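PDB 3R8E: hypothetical sugar kinase from Cytophaga hutchinsonii, which probably transfers phosphate from ATP to a sugar that has not been identified. Local coordinates for residues 139-144 and 296-301; 177-182 and 187-192; 239-244 and 274-279; 258-263 and 290-295. All blocks are in the same frame, centred on the assembly; numbering follows the deposited sequence. Where two conformers were deposited one is given.

In the fold
All four contacts belong to the half of the ribonuclease H-like fold built on strands 147-152, 156-162, 263-267 and 298-301. Contact 1 joins the loop entering this half to its edge strand. Contacts 2, 3 and 4 fall between the two segments of contact 1 along the chain. Contact 2 closes before contact 3 opens, while the segments of contacts 3 and 4 alternate. Contacts 3 and 4 share helix 235-259, with centres about 21 Å apart. Contacts 1 and 4 are closer, with centres about 14 Å apart, and touch through Asn262. Contacts 2 and 4, and contact 1 at Asp296, meet the second subunit, whereas contact 3 lies within one chain.

Contact 1. Residues 139-144 and 296-301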
loop_
_atom_site.group_PDB
_atom_site.type_symbol
_atom_site.label_atom_id
_atom_site.label_comp_id
_atom_site.label_asym_id
_atom_site.label_seq_id
_atom_site.Cartn_x
_atom_site.Cartn_y
_atom_site.Cartn_z
ATOM N N GLY A 139 -15.026 5.841 18.107
ATOM C CA GLY A 139 -14.064 6.916 18.336
ATOM C C GLY A 139 -14.574 8.328 18.113
ATOM O O GLY A 139 -15.735 8.534 17.741
ATOM N N GLU A 140 -13.682 9.319 18.326
ATOM C CA GLU A 140 -13.983 10.742 18.141
ATOM C C GLU A 140 -14.103 11.119 16.653
ATOM O O GLU A 140 -14.514 12.235 16.340
ATOM C CB GLU A 140 -12.950 11.627 18.856
ATOM C CG GLU A 140 -13.237 11.785 20.343
ATOM C CD GLU A 140 -14.584 12.400 20.680
ATOM O OE1 GLU A 140 -14.737 13.630 20.511
ATOM O OE2 GLU A 140 -15.497 11.644 21.083
ATOM N N ASN A 141 -13.750 10.200 15.743
ATOM C CA ASN A 141 -13.907 10.394 14.305
ATOM C C ASN A 141 -14.728 9.239 13.762
ATOM O O ASN A 141 -14.487 8.776 12.651
ATOM C CB ASN A 141 -12.551 10.510 13.599
ATOM C CG ASN A 141 -11.867 11.832 13.803
ATOM O OD1 ASN A 141 -10.826 11.915 14.454
ATOM N ND2 ASN A 141 -12.412 12.893 13.216
ATOM N N LYS A 142 -15.717 8.776 14.557
ATOM C CA LYS A 142 -16.571 7.659 14.174
ATOM C C LYS A 142 -17.264 7.922 12.832
ATOM O O LYS A 142 -17.646 9.061 12.521
ATOM C CB LYS A 142 -17.592 7.292 15.264
ATOM C CG LYS A 142 -18.591 8.372 15.645
ATOM C CD LYS A 142 -19.743 7.776 16.446
ATOM C CE LYS A 142 -20.831 8.785 16.708
ATOM N NZ LYS A 142 -22.008 8.162 17.369
ATOM N N ARG A 143 -17.344 6.855 12.018
ATOM C CA ARG A 143 -17.961 6.799 10.690
ATOM C C ARG A 143 -17.128 7.523 9.605
ATOM O O ARG A 143 -17.558 7.569 8.448
ATOM C CB ARG A 143 -19.430 7.276 10.688
ATOM C CG ARG A 143 -20.377 6.399 11.515
ATOM C CD ARG A 143 -20.709 5.079 10.837
ATOM N NE ARG A 143 -21.450 4.183 11.724
ATOM C CZ ARG A 143 -21.940 3.001 11.362
ATOM N NH1 ARG A 143 -21.779 2.559 10.120
ATOM N NH2 ARG A 143 -22.601 2.255 12.236
HETATM N N MSE A 144 -15.912 8.007 9.948
HETATM C CA MSE A 144 -14.966 8.544 8.957
HETATM C C MSE A 144 -14.715 7.384 7.996
HETATM O O MSE A 144 -14.339 6.301 8.450
HETATM C CB MSE A 144 -13.688 9.020 9.648
HETATM C CG MSE A 144 -12.663 9.611 8.690
HETATM SE SE MSE A 144 -11.334 10.665 9.638
HETATM C CE MSE A 144 -10.544 9.364 10.745
ATOM N N ASP A 296 -6.465 18.450 1.728
ATOM C CA ASP A 296 -7.534 18.134 2.678
ATOM C C ASP A 296 -7.125 16.998 3.632
ATOM O O ASP A 296 -7.987 16.277 4.139
ATOM C CB ASP A 296 -8.862 17.816 1.955
ATOM C CG ASP A 296 -8.859 16.701 0.918
ATOM O OD1 ASP A 296 -7.784 16.106 0.680
ATOM O OD2 ASP A 296 -9.931 16.438 0.330
HETATM N N MSE A 297 -5.806 16.860 3.880
HETATM C CA MSE A 297 -5.296 15.820 4.771
HETATM C C MSE A 297 -5.640 16.153 6.230
HETATM O O MSE A 297 -5.791 17.328 6.598
HETATM C CB MSE A 297 -3.786 15.602 4.575
HETATM C CG MSE A 297 -2.900 16.654 5.254
HETATM SE SE MSE A 297 -1.008 16.228 5.175
HETATM C CE MSE A 297 -1.076 14.478 5.953
ATOM N N TYR A 298 -5.801 15.104 7.050
ATOM C CA TYR A 298 -6.139 15.219 8.463
ATOM C C TYR A 298 -5.289 14.248 9.265
ATOM O O TYR A 298 -5.193 13.075 8.909
ATOM C CB TYR A 298 -7.639 14.962 8.690
ATOM C CG TYR A 298 -8.035 14.735 10.134
ATOM C CD1 TYR A 298 -8.049 15.785 11.049
ATOM C CD2 TYR A 298 -8.415 13.472 10.582
ATOM C CE1 TYR A 298 -8.412 15.579 12.381
ATOM C CE2 TYR A 298 -8.803 13.260 11.905
ATOM C CZ TYR A 298 -8.786 14.314 12.805
ATOM O OH TYR A 298 -9.162 14.098 14.112
ATOM N N ILE A 299 -4.641 14.755 10.320
ATOM C CA ILE A 299 -3.847 13.949 11.241
ATOM C C ILE A 299 -4.452 14.179 12.616
ATOM O O ILE A 299 -4.412 15.298 13.135
ATOM C CB ILE A 299 -2.324 14.226 11.185
ATOM C CG1 ILE A 299 -1.776 14.013 9.763
ATOM C CG2 ILE A 299 -1.577 13.338 12.211
ATOM C CD1 ILE A 299 -0.492 14.684 9.498
ATOM N N GLY A 300 -5.090 13.143 13.140
ATOM C CA GLY A 300 -5.766 13.195 14.426
ATOM C C GLY A 300 -5.242 12.194 15.428
ATOM O O GLY A 300 -4.499 11.275 15.076
ATOM N N LYS A 301 -5.618 12.383 16.689
ATOM C CA LYS A 301 -5.233 11.493 17.774
ATOM C C LYS A 301 -6.318 10.426 17.939
ATOM O O LYS A 301 -7.507 10.760 17.939
ATOM C CB LYS A 301 -5.029 12.323 19.071
ATOM C CG LYS A 301 -4.825 11.520 20.355
ATOM C CD LYS A 301 -3.355 11.249 20.667
ATOM C CE LYS A 301 -3.183 10.521 21.980
ATOM N NZ LYS A 301 -3.604 9.095 21.893
HETATM O O HOH W 1 -10.080 10.776 16.779
HETATM O O HOH W 2 -11.735 15.742 14.283
#
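Tyr298 OH donates a hydrogen bond to Asn141 OD1, and the two side chains arrive from opposite directions. From Tyr298 OH to Asn141 OD1 is 2.8 Å. The hydroxyl comes in at 120° to the C=O bond, tilted a little from the carbonyl plane. Amide and ring planes stand 69° apart. The amide oxygen lies at the edge of the ring, near its plane. Met144, a selenomethionine, adds the apolar part. Its CG is anti to the backbone N (chi1 -179°), and the chain runs on to bring Met144 SE to 4.2 Å from Tyr298 CD2. This is an oblique Met-aromatic contact. A type II turn from Asn141 to Met144 presents both residues to the tyrosine.

Tyr298 begins an outermost strand of the five-stranded sheet in this half of the ribonuclease H-like fold. Segment 139-144 is the loop between helix 127-138 and strand 147-152 of the same sheet. Strand 263-267 lies between these two strands, and its Leu265 touches both Asn141 and Met144.

The other side of the contact is looser and watery. One water donates to Asn141 OD1 at 2.7 Å and also donates to Lys301 O at 2.8 Å. A second accepts from Asn141 ND2 at 3.1 Å and donates to Tyr298 OH, also at 3.1 Å. A phenylalanine in place of Tyr298 would probably leave Asn141 OD1 to the first water and deprive the second water of its hydroxyl partner.

Contact 2. Residues 177-182 and 187-192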
loop_
_atom_site.group_PDB
_atom_site.type_symbol
_atom_site.label_atom_id
_atom_site.label_comp_id
_atom_site.label_asym_id
_atom_site.label_seq_id
_atom_site.Cartn_x
_atom_site.Cartn_y
_atom_site.Cartn_z
ATOM N N VAL A 177 2.150 -2.659 8.097
ATOM C CA VAL A 177 3.035 -1.517 7.838
ATOM C C VAL A 177 4.234 -1.441 8.789
ATOM O O VAL A 177 5.237 -0.824 8.431
ATOM C CB VAL A 177 2.304 -0.151 7.755
ATOM C CG1 VAL A 177 1.057 -0.224 6.872
ATOM C CG2 VAL A 177 1.975 0.395 9.131
ATOM N N GLY A 178 4.146 -2.087 9.951
ATOM C CA GLY A 178 5.255 -2.114 10.903
ATOM C C GLY A 178 6.505 -2.734 10.310
ATOM O O GLY A 178 7.625 -2.377 10.686
ATOM N N HIS A 179 6.319 -3.641 9.334
ATOM C CA HIS A 179 7.423 -4.365 8.712
ATOM C C HIS A 179 7.894 -3.754 7.386
ATOM O O HIS A 179 8.763 -4.339 6.730
ATOM C CB HIS A 179 7.037 -5.832 8.538
ATOM C CG HIS A 179 6.592 -6.460 9.824
ATOM N ND1 HIS A 179 7.504 -6.833 10.798
ATOM C CD2 HIS A 179 5.342 -6.700 10.281
ATOM C CE1 HIS A 179 6.784 -7.294 11.807
ATOM N NE2 HIS A 179 5.476 -7.242 11.541
HETATM N N MSE A 180 7.380 -2.563 7.016
HETATM C CA MSE A 180 7.840 -1.860 5.816
HETATM C C MSE A 180 9.278 -1.396 5.995
HETATM O O MSE A 180 9.695 -1.104 7.123
HETATM C CB MSE A 180 6.947 -0.650 5.513
HETATM C CG MSE A 180 5.577 -1.029 5.020
HETATM SE SE MSE A 180 4.503 0.586 4.880
HETATM C CE MSE A 180 5.003 1.103 3.132
ATOM N N LEU A 181 10.040 -1.327 4.895
ATOM C CA LEU A 181 11.416 -0.848 4.937
ATOM C C LEU A 181 11.438 0.674 4.927
ATOM O O LEU A 181 10.671 1.298 4.187
ATOM C CB LEU A 181 12.237 -1.396 3.750
ATOM C CG LEU A 181 12.281 -2.917 3.573
ATOM C CD1 LEU A 181 12.973 -3.284 2.269
ATOM C CD2 LEU A 181 12.982 -3.603 4.757
ATOM N N THR A 182 12.328 1.268 5.737
ATOM C CA THR A 182 12.483 2.721 5.834
ATOM C C THR A 182 13.643 3.196 4.943
ATOM O O THR A 182 14.319 2.368 4.329
ATOM C CB THR A 182 12.717 3.142 7.302
ATOM O OG1 THR A 182 13.987 2.655 7.735
ATOM C CG2 THR A 182 11.619 2.666 8.239
ATOM N N SER A 187 13.287 -1.973 9.384
ATOM C CA SER A 187 11.823 -1.909 9.354
ATOM C C SER A 187 11.303 -0.728 10.182
ATOM O O SER A 187 11.997 -0.255 11.085
ATOM C CB SER A 187 11.203 -3.215 9.841
ATOM O OG SER A 187 11.200 -3.313 11.255
ATOM N N LEU A 188 10.078 -0.265 9.877
ATOM C CA LEU A 188 9.453 0.859 10.581
ATOM C C LEU A 188 9.373 0.606 12.095
ATOM O O LEU A 188 9.819 1.464 12.867
ATOM C CB LEU A 188 8.064 1.155 9.995
ATOM C CG LEU A 188 7.194 2.224 10.683
ATOM C CD1 LEU A 188 7.857 3.623 10.656
ATOM C CD2 LEU A 188 5.829 2.288 10.032
ATOM N N GLU A 189 8.872 -0.573 12.522
ATOM C CA GLU A 189 8.763 -0.831 13.961
ATOM C C GLU A 189 10.130 -1.041 14.635
ATOM O O GLU A 189 10.230 -0.792 15.834
ATOM C CB GLU A 189 7.777 -1.954 14.313
ATOM C CG GLU A 189 8.116 -3.369 13.893
ATOM C CD GLU A 189 7.118 -4.369 14.452
ATOM O OE1 GLU A 189 5.905 -4.052 14.490
ATOM O OE2 GLU A 189 7.550 -5.465 14.874
ATOM N N ASN A 190 11.193 -1.390 13.876
ATOM C CA ASN A 190 12.523 -1.508 14.475
ATOM C C ASN A 190 13.192 -0.121 14.587
ATOM O O ASN A 190 14.277 -0.003 15.162
ATOM C CB ASN A 190 13.395 -2.504 13.712
ATOM C CG ASN A 190 13.003 -3.943 13.961
ATOM O OD1 ASN A 190 12.400 -4.291 14.988
ATOM N ND2 ASN A 190 13.348 -4.822 13.031
ATOM N N GLN A 191 12.514 0.932 14.077
ATOM C CA GLN A 191 12.988 2.314 14.157
ATOM C C GLN A 191 12.160 3.130 15.156
ATOM O O GLN A 191 12.732 3.929 15.898
ATOM C CB GLN A 191 12.950 2.999 12.777
ATOM C CG GLN A 191 13.938 2.443 11.750
ATOM C CD GLN A 191 15.325 2.999 11.930
ATOM O OE1 GLN A 191 15.626 4.126 11.527
ATOM N NE2 GLN A 191 16.204 2.213 12.528
ATOM N N VAL A 192 10.821 2.945 15.173
ATOM C CA VAL A 192 9.945 3.763 16.025
ATOM C C VAL A 192 9.236 2.978 17.153
ATOM O O VAL A 192 8.581 3.618 17.977
ATOM C CB VAL A 192 8.914 4.599 15.211
ATOM C CG1 VAL A 192 9.609 5.529 14.220
ATOM C CG2 VAL A 192 7.890 3.716 14.510
HETATM O O HOH W 3 9.991 -5.672 11.720
#
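Glu189 N donates to Gly178 O at 2.9 Å, and Leu188 N donates to Met180 O at the same length, 2.9 Å. Leu181 and Ser187 form a single beta bridge beside these bonds.

Side-chain polar contacts come next. Ser187 OG stands between its backbone N and carbonyl carbon (chi1 79°). There it accepts a capping bond of 3.3 Å from Asn190 N. A water joins this OG to His179 ND1. Glu189 OE2 approaches the imidazole obliquely, 3.7 Å from His179 CE1, without a hydrogen bond. Glu189 OE1 is held by Val156 N. Thr182 OG1 bonds to Lys186 O.

The apolar contacts are few. Leu188 CD2 lies 4.4 Å from Val177 CG2, and Thr182 CG2 rests 3.7 Å from Leu188 CA.

Packing is close at Gly178. Glu189 CG lies 3.4 Å from Gly178 O, and a CB on Gly178 would run into Glu189 OE1.

Gly178 and His179 belong to the Glu-x-Gly-His signature of ROK kinases. In sugar-bound relatives this histidine and a glutamate placed like Glu189 contact the substrate. Here the backbone bonds fix the two segments, Val156 N orients the Glu189 carboxylate and the water holds His179 ND1, probably for the same task.

Contact 3. Residues 239-244 and 274-279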
loop_
_atom_site.group_PDB
_atom_site.type_symbol
_atom_site.label_atom_id
_atom_site.label_comp_id
_atom_site.label_asym_id
_atom_site.label_seq_id
_atom_site.Cartn_x
_atom_site.Cartn_y
_atom_site.Cartn_z
ATOM N N ALA A 239 14.366 16.872 19.915
ATOM C CA ALA A 239 15.078 16.389 18.726
ATOM C C ALA A 239 14.786 14.910 18.464
ATOM O O ALA A 239 14.670 14.518 17.300
ATOM C CB ALA A 239 16.575 16.609 18.882
ATOM N N VAL A 240 14.652 14.099 19.541
ATOM C CA VAL A 240 14.327 12.668 19.449
ATOM C C VAL A 240 12.937 12.509 18.809
ATOM O O VAL A 240 12.815 11.769 17.829
ATOM C CB VAL A 240 14.430 11.944 20.822
ATOM C CG1 VAL A 240 13.723 10.589 20.805
ATOM C CG2 VAL A 240 15.886 11.777 21.245
ATOM N N TRP A 241 11.916 13.235 19.324
ATOM C CA TRP A 241 10.554 13.164 18.784
ATOM C C TRP A 241 10.489 13.707 17.355
ATOM O O TRP A 241 9.758 13.151 16.537
ATOM C CB TRP A 241 9.534 13.882 19.683
ATOM C CG TRP A 241 9.293 13.208 21.003
ATOM C CD1 TRP A 241 9.499 13.744 22.240
ATOM C CD2 TRP A 241 8.797 11.876 21.221
ATOM N NE1 TRP A 241 9.156 12.837 23.214
ATOM C CE2 TRP A 241 8.749 11.671 22.618
ATOM C CE3 TRP A 241 8.393 10.831 20.368
ATOM C CZ2 TRP A 241 8.316 10.464 23.184
ATOM C CZ3 TRP A 241 7.954 9.640 20.932
ATOM C CH2 TRP A 241 7.918 9.466 22.323
ATOM N N ALA A 242 11.286 14.753 17.040
ATOM C CA ALA A 242 11.357 15.321 15.690
ATOM C C ALA A 242 11.891 14.280 14.683
ATOM O O ALA A 242 11.369 14.192 13.573
ATOM C CB ALA A 242 12.237 16.561 15.685
ATOM N N ASP A 243 12.902 13.475 15.087
ATOM C CA ASP A 243 13.478 12.435 14.232
ATOM C C ASP A 243 12.475 11.286 14.042
ATOM O O ASP A 243 12.299 10.820 12.914
ATOM C CB ASP A 243 14.811 11.916 14.791
ATOM C CG ASP A 243 15.620 11.160 13.755
ATOM O OD1 ASP A 243 16.190 11.815 12.853
ATOM O OD2 ASP A 243 15.665 9.914 13.831
ATOM N N ILE A 244 11.787 10.872 15.138
ATOM C CA ILE A 244 10.743 9.830 15.123
ATOM C C ILE A 244 9.626 10.270 14.154
ATOM O O ILE A 244 9.191 9.468 13.318
ATOM C CB ILE A 244 10.218 9.546 16.573
ATOM C CG1 ILE A 244 11.289 8.840 17.464
ATOM C CG2 ILE A 244 8.874 8.793 16.593
ATOM C CD1 ILE A 244 11.740 7.379 17.048
ATOM N N PHE A 274 2.229 13.242 20.702
ATOM C CA PHE A 274 1.630 13.732 19.455
ATOM C C PHE A 274 2.170 15.112 19.054
ATOM O O PHE A 274 2.708 15.258 17.962
ATOM C CB PHE A 274 0.096 13.798 19.613
ATOM C CG PHE A 274 -0.702 14.078 18.360
ATOM C CD1 PHE A 274 -0.953 15.386 17.954
ATOM C CD2 PHE A 274 -1.248 13.038 17.618
ATOM C CE1 PHE A 274 -1.702 15.644 16.801
ATOM C CE2 PHE A 274 -2.005 13.297 16.472
ATOM C CZ PHE A 274 -2.226 14.598 16.071
ATOM N N ASP A 275 2.078 16.108 19.956
ATOM C CA ASP A 275 2.498 17.481 19.683
ATOM C C ASP A 275 3.987 17.637 19.336
ATOM O O ASP A 275 4.347 18.617 18.680
ATOM C CB ASP A 275 2.167 18.383 20.885
ATOM C CG ASP A 275 0.684 18.494 21.205
ATOM O OD1 ASP A 275 -0.146 18.204 20.307
ATOM O OD2 ASP A 275 0.353 18.901 22.341
ATOM N N TYR A 276 4.839 16.689 19.759
ATOM C CA TYR A 276 6.284 16.790 19.558
ATOM C C TYR A 276 6.786 16.040 18.309
ATOM O O TYR A 276 7.824 16.434 17.772
ATOM C CB TYR A 276 7.025 16.330 20.828
ATOM C CG TYR A 276 6.384 16.896 22.080
ATOM C CD1 TYR A 276 6.429 18.262 22.352
ATOM C CD2 TYR A 276 5.620 16.091 22.919
ATOM C CE1 TYR A 276 5.766 18.803 23.452
ATOM C CE2 TYR A 276 4.951 16.622 24.020
ATOM C CZ TYR A 276 5.026 17.978 24.281
ATOM O OH TYR A 276 4.360 18.505 25.360
ATOM N N PHE A 277 6.069 15.003 17.830
ATOM C CA PHE A 277 6.516 14.285 16.627
ATOM C C PHE A 277 5.655 14.599 15.379
ATOM O O PHE A 277 6.155 14.454 14.264
ATOM C CB PHE A 277 6.618 12.759 16.854
ATOM C CG PHE A 277 5.341 11.962 16.996
ATOM C CD1 PHE A 277 4.621 11.563 15.874
ATOM C CD2 PHE A 277 4.926 11.504 18.240
ATOM C CE1 PHE A 277 3.459 10.800 16.005
ATOM C CE2 PHE A 277 3.763 10.738 18.369
ATOM C CZ PHE A 277 3.034 10.395 17.248
ATOM N N VAL A 278 4.383 15.026 15.549
ATOM C CA VAL A 278 3.489 15.316 14.410
ATOM C C VAL A 278 4.023 16.495 13.529
ATOM O O VAL A 278 3.931 16.352 12.311
ATOM C CB VAL A 278 2.002 15.502 14.842
ATOM C CG1 VAL A 278 1.136 16.065 13.711
ATOM C CG2 VAL A 278 1.426 14.171 15.322
ATOM N N PRO A 279 4.629 17.604 14.037
ATOM C CA PRO A 279 5.124 18.641 13.110
ATOM C C PRO A 279 6.088 18.094 12.051
ATOM O O PRO A 279 5.885 18.379 10.874
ATOM C CB PRO A 279 5.809 19.649 14.036
ATOM C CG PRO A 279 5.091 19.503 15.318
ATOM C CD PRO A 279 4.833 18.027 15.441
#
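Trp241 packs against Tyr276 and Phe277 in a helix-helix crossing on one half of the ribonuclease H-like fold. Helix 235-259 leads into strand 263-267. Helix 274-288 follows that strand and forms the helical part of the beta-alpha-beta crossover to strand 298-301. The short helix axes come within 7.1 Å and cross at -51°. That angle is consistent with ridges-into-grooves packing.

No hydrogen bond links the two segments. Trp241 CB sits 3.7 Å from Tyr276 CB, so the roots of these side chains meet directly. Trp241 CD1 is also 3.8 Å from Tyr276 CB. The indole five-membered ring and the phenol ring form an oblique pair, with planes at 36° and centroids 6.0 Å apart. The phenol end of Tyr276 leads away toward helix 223-231, where it touches Ala230 and Ala231.

Phe277 works on the benzene part of the indole. Its CG stands between the backbone N and the carbonyl carbon (chi1 71°). The ring is thereby directed to Trp241, with Phe277 CD2 4.1 Å from Trp241 CE3. Ile270 touches both aromatic side chains, and Leu266 of strand 263-267 lies against Phe277. Further along the crossing, Asn280 ND2 hydrogen-bonds to Ala242 O and ties the helices together. Helix 274-288 is kinked at Pro279, whose N makes no bond to the turn before.

The backbones come close where Phe277 meets Trp241. Phe277 CB lies 3.2 Å from Trp241 O, and Phe277 CA makes a C-H...O contact of 3.4 Å with Trp241 O.

Contact 4. Residues 258-263 and 290-295; sequences VMDLNN and PTYYTD
Tyr292 OH donates to Asp260 OD2 at 2.6 Å, and Asp260 OD2 accepts on its syn lone pair. The oxygen lies at the edge of the phenol ring, in its plane, and the two side chains cross at about a right angle. Asp260 OD1 turns to the neighbouring tyrosine, 3.5 Å from Tyr293 CE1. The contact ties the turn between helix 235-259 and strand 263-267 to the short helix 291-294, all in one half of the ribonuclease H-like fold.

A second bond joins Asn262 to the helix backbone. In one of its two conformers, Asn262 ND2 donates to Tyr293 O at 2.8 Å with an N-H...O angle of 171°. The acceptor lies in the amide plane. The same ND2 also bonds to Asp296 OD1.

Asp260 is the first residue beyond the helix and has positive phi. With CG anti to the backbone N (chi1 -169°), its carboxylate extends to the tyrosines. The contact lies at the subunit interface. Arg171 of the second subunit forms a salt bridge with Asp260 OD1 and a cation-pi contact with Tyr292, and Asn173 N of the second subunit bonds to Asp260 OD2. Replacing Asp260 by alanine is likely to leave Tyr292 OH without this acceptor and Arg171 of the second subunit without this carboxylate.

The tyrosines also pack on each other: Tyr292 CD2 sits 3.6 Å above the plane of the Tyr293 ring, over its centre.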
loop_
_atom_site.group_PDB
_atom_site.type_symbol
_atom_site.label_atom_id
_atom_site.label_comp_id
_atom_site.label_asym_id
_atom_site.label_seq_id
_atom_site.Cartn_x
_atom_site.Cartn_y
_atom_site.Cartn_z
ATOM N N VAL A 258 0.439 4.329 -2.103
ATOM C CA VAL A 258 -0.143 3.046 -2.482
ATOM C C VAL A 258 -1.685 3.029 -2.354
ATOM O O VAL A 258 -2.368 2.574 -3.282
ATOM C CB VAL A 258 0.486 1.899 -1.636
ATOM C CG1 VAL A 258 -0.269 0.586 -1.830
ATOM C CG2 VAL A 258 1.967 1.710 -1.954
HETATM N N MSE A 259 -2.220 3.509 -1.209
HETATM C CA MSE A 259 -3.639 3.425 -0.848
HETATM C C MSE A 259 -4.505 4.608 -1.273
HETATM O O MSE A 259 -5.726 4.457 -1.348
HETATM C CB MSE A 259 -3.775 3.273 0.678
HETATM C CG MSE A 259 -3.042 2.065 1.233
HETATM SE SE MSE A 259 -3.867 0.410 0.660
HETATM C CE MSE A 259 -5.253 0.360 1.937
ATOM N N ASP A 260 -3.900 5.795 -1.467
ATOM C CA ASP A 260 -4.601 7.048 -1.746
ATOM C C ASP A 260 -5.655 7.311 -0.649
ATOM O O ASP A 260 -6.863 7.271 -0.885
ATOM C CB ASP A 260 -5.212 7.168 -3.158
ATOM C CG ASP A 260 -5.684 8.591 -3.432
ATOM O OD1 ASP A 260 -5.431 9.485 -2.579
ATOM O OD2 ASP A 260 -6.354 8.803 -4.453
ATOM N N LEU A 261 -5.163 7.535 0.563
ATOM C CA LEU A 261 -5.954 7.944 1.718
ATOM C C LEU A 261 -5.199 9.108 2.330
ATOM O O LEU A 261 -3.990 9.209 2.119
ATOM C CB LEU A 261 -6.207 6.788 2.731
ATOM C CG LEU A 261 -4.989 6.099 3.386
ATOM C CD1 LEU A 261 -4.464 6.894 4.575
ATOM C CD2 LEU A 261 -5.364 4.727 3.899
ATOM N N ASN A 262 -5.875 9.994 3.057
ATOM C CA ASN A 262 -5.152 11.110 3.670
ATOM C C ASN A 262 -5.731 11.489 5.046
ATOM O O ASN A 262 -5.470 12.586 5.539
ATOM C CB ASN A 262 -5.082 12.323 2.733
ATOM C CG ASN A 262 -6.410 12.940 2.414
ATOM O OD1 ASN A 262 -7.468 12.412 2.766
ATOM N ND2 ASN A 262 -6.385 14.063 1.714
ATOM N N ASN A 263 -6.486 10.571 5.671
ATOM C CA ASN A 263 -6.968 10.721 7.042
ATOM C C ASN A 263 -6.165 9.768 7.874
ATOM O O ASN A 263 -6.115 8.581 7.552
ATOM C CB ASN A 263 -8.457 10.455 7.171
ATOM C CG ASN A 263 -9.321 11.495 6.527
ATOM O OD1 ASN A 263 -9.054 12.701 6.601
ATOM N ND2 ASN A 263 -10.408 11.042 5.931
ATOM N N PRO A 290 2.385 15.579 -3.404
ATOM C CA PRO A 290 1.787 16.776 -4.022
ATOM C C PRO A 290 0.515 17.218 -3.282
ATOM O O PRO A 290 -0.011 16.475 -2.444
ATOM C CB PRO A 290 1.489 16.327 -5.456
ATOM C CG PRO A 290 1.307 14.854 -5.361
ATOM C CD PRO A 290 2.208 14.382 -4.255
ATOM N N THR A 291 0.004 18.414 -3.618
ATOM C CA THR A 291 -1.176 19.014 -2.972
ATOM C C THR A 291 -2.452 18.152 -3.139
ATOM O O THR A 291 -3.350 18.248 -2.290
ATOM C CB THR A 291 -1.405 20.454 -3.442
ATOM O OG1 THR A 291 -1.550 20.485 -4.855
ATOM C CG2 THR A 291 -0.289 21.394 -3.001
ATOM N N TYR A 292 -2.519 17.299 -4.189
ATOM C CA TYR A 292 -3.641 16.369 -4.383
ATOM C C TYR A 292 -3.948 15.604 -3.076
ATOM O O TYR A 292 -5.112 15.445 -2.717
ATOM C CB TYR A 292 -3.351 15.367 -5.528
ATOM C CG TYR A 292 -4.331 14.212 -5.562
ATOM C CD1 TYR A 292 -5.645 14.399 -5.985
ATOM C CD2 TYR A 292 -3.967 12.946 -5.099
ATOM C CE1 TYR A 292 -6.565 13.353 -5.972
ATOM C CE2 TYR A 292 -4.884 11.895 -5.067
ATOM C CZ TYR A 292 -6.181 12.104 -5.508
ATOM O OH TYR A 292 -7.100 11.087 -5.457
ATOM N N TYR A 293 -2.900 15.173 -2.353
ATOM C CA TYR A 293 -3.066 14.442 -1.089
ATOM C C TYR A 293 -3.106 15.327 0.142
ATOM O O TYR A 293 -3.806 14.988 1.092
ATOM C CB TYR A 293 -1.910 13.465 -0.869
ATOM C CG TYR A 293 -1.658 12.509 -2.005
ATOM C CD1 TYR A 293 -2.339 11.298 -2.086
ATOM C CD2 TYR A 293 -0.692 12.779 -2.965
ATOM C CE1 TYR A 293 -2.064 10.379 -3.100
ATOM C CE2 TYR A 293 -0.423 11.881 -3.997
ATOM C CZ TYR A 293 -1.109 10.678 -4.059
ATOM O OH TYR A 293 -0.835 9.796 -5.076
ATOM N N THR A 294 -2.278 16.388 0.179
ATOM C CA THR A 294 -2.089 17.175 1.397
ATOM C C THR A 294 -3.124 18.290 1.629
ATOM O O THR A 294 -3.306 18.677 2.784
ATOM C CB THR A 294 -0.673 17.754 1.433
ATOM O OG1 THR A 294 -0.506 18.681 0.370
ATOM C CG2 THR A 294 0.413 16.670 1.349
ATOM N N ASP A 295 -3.788 18.815 0.578
ATOM C CA ASP A 295 -4.732 19.933 0.752
ATOM C C ASP A 295 -5.851 19.649 1.765
ATOM O O ASP A 295 -6.134 20.523 2.590
ATOM C CB ASP A 295 -5.342 20.379 -0.583
ATOM C CG ASP A 295 -4.512 21.405 -1.338
ATOM O OD1 ASP A 295 -3.409 21.760 -0.852
ATOM O OD2 ASP A 295 -4.969 21.862 -2.404
#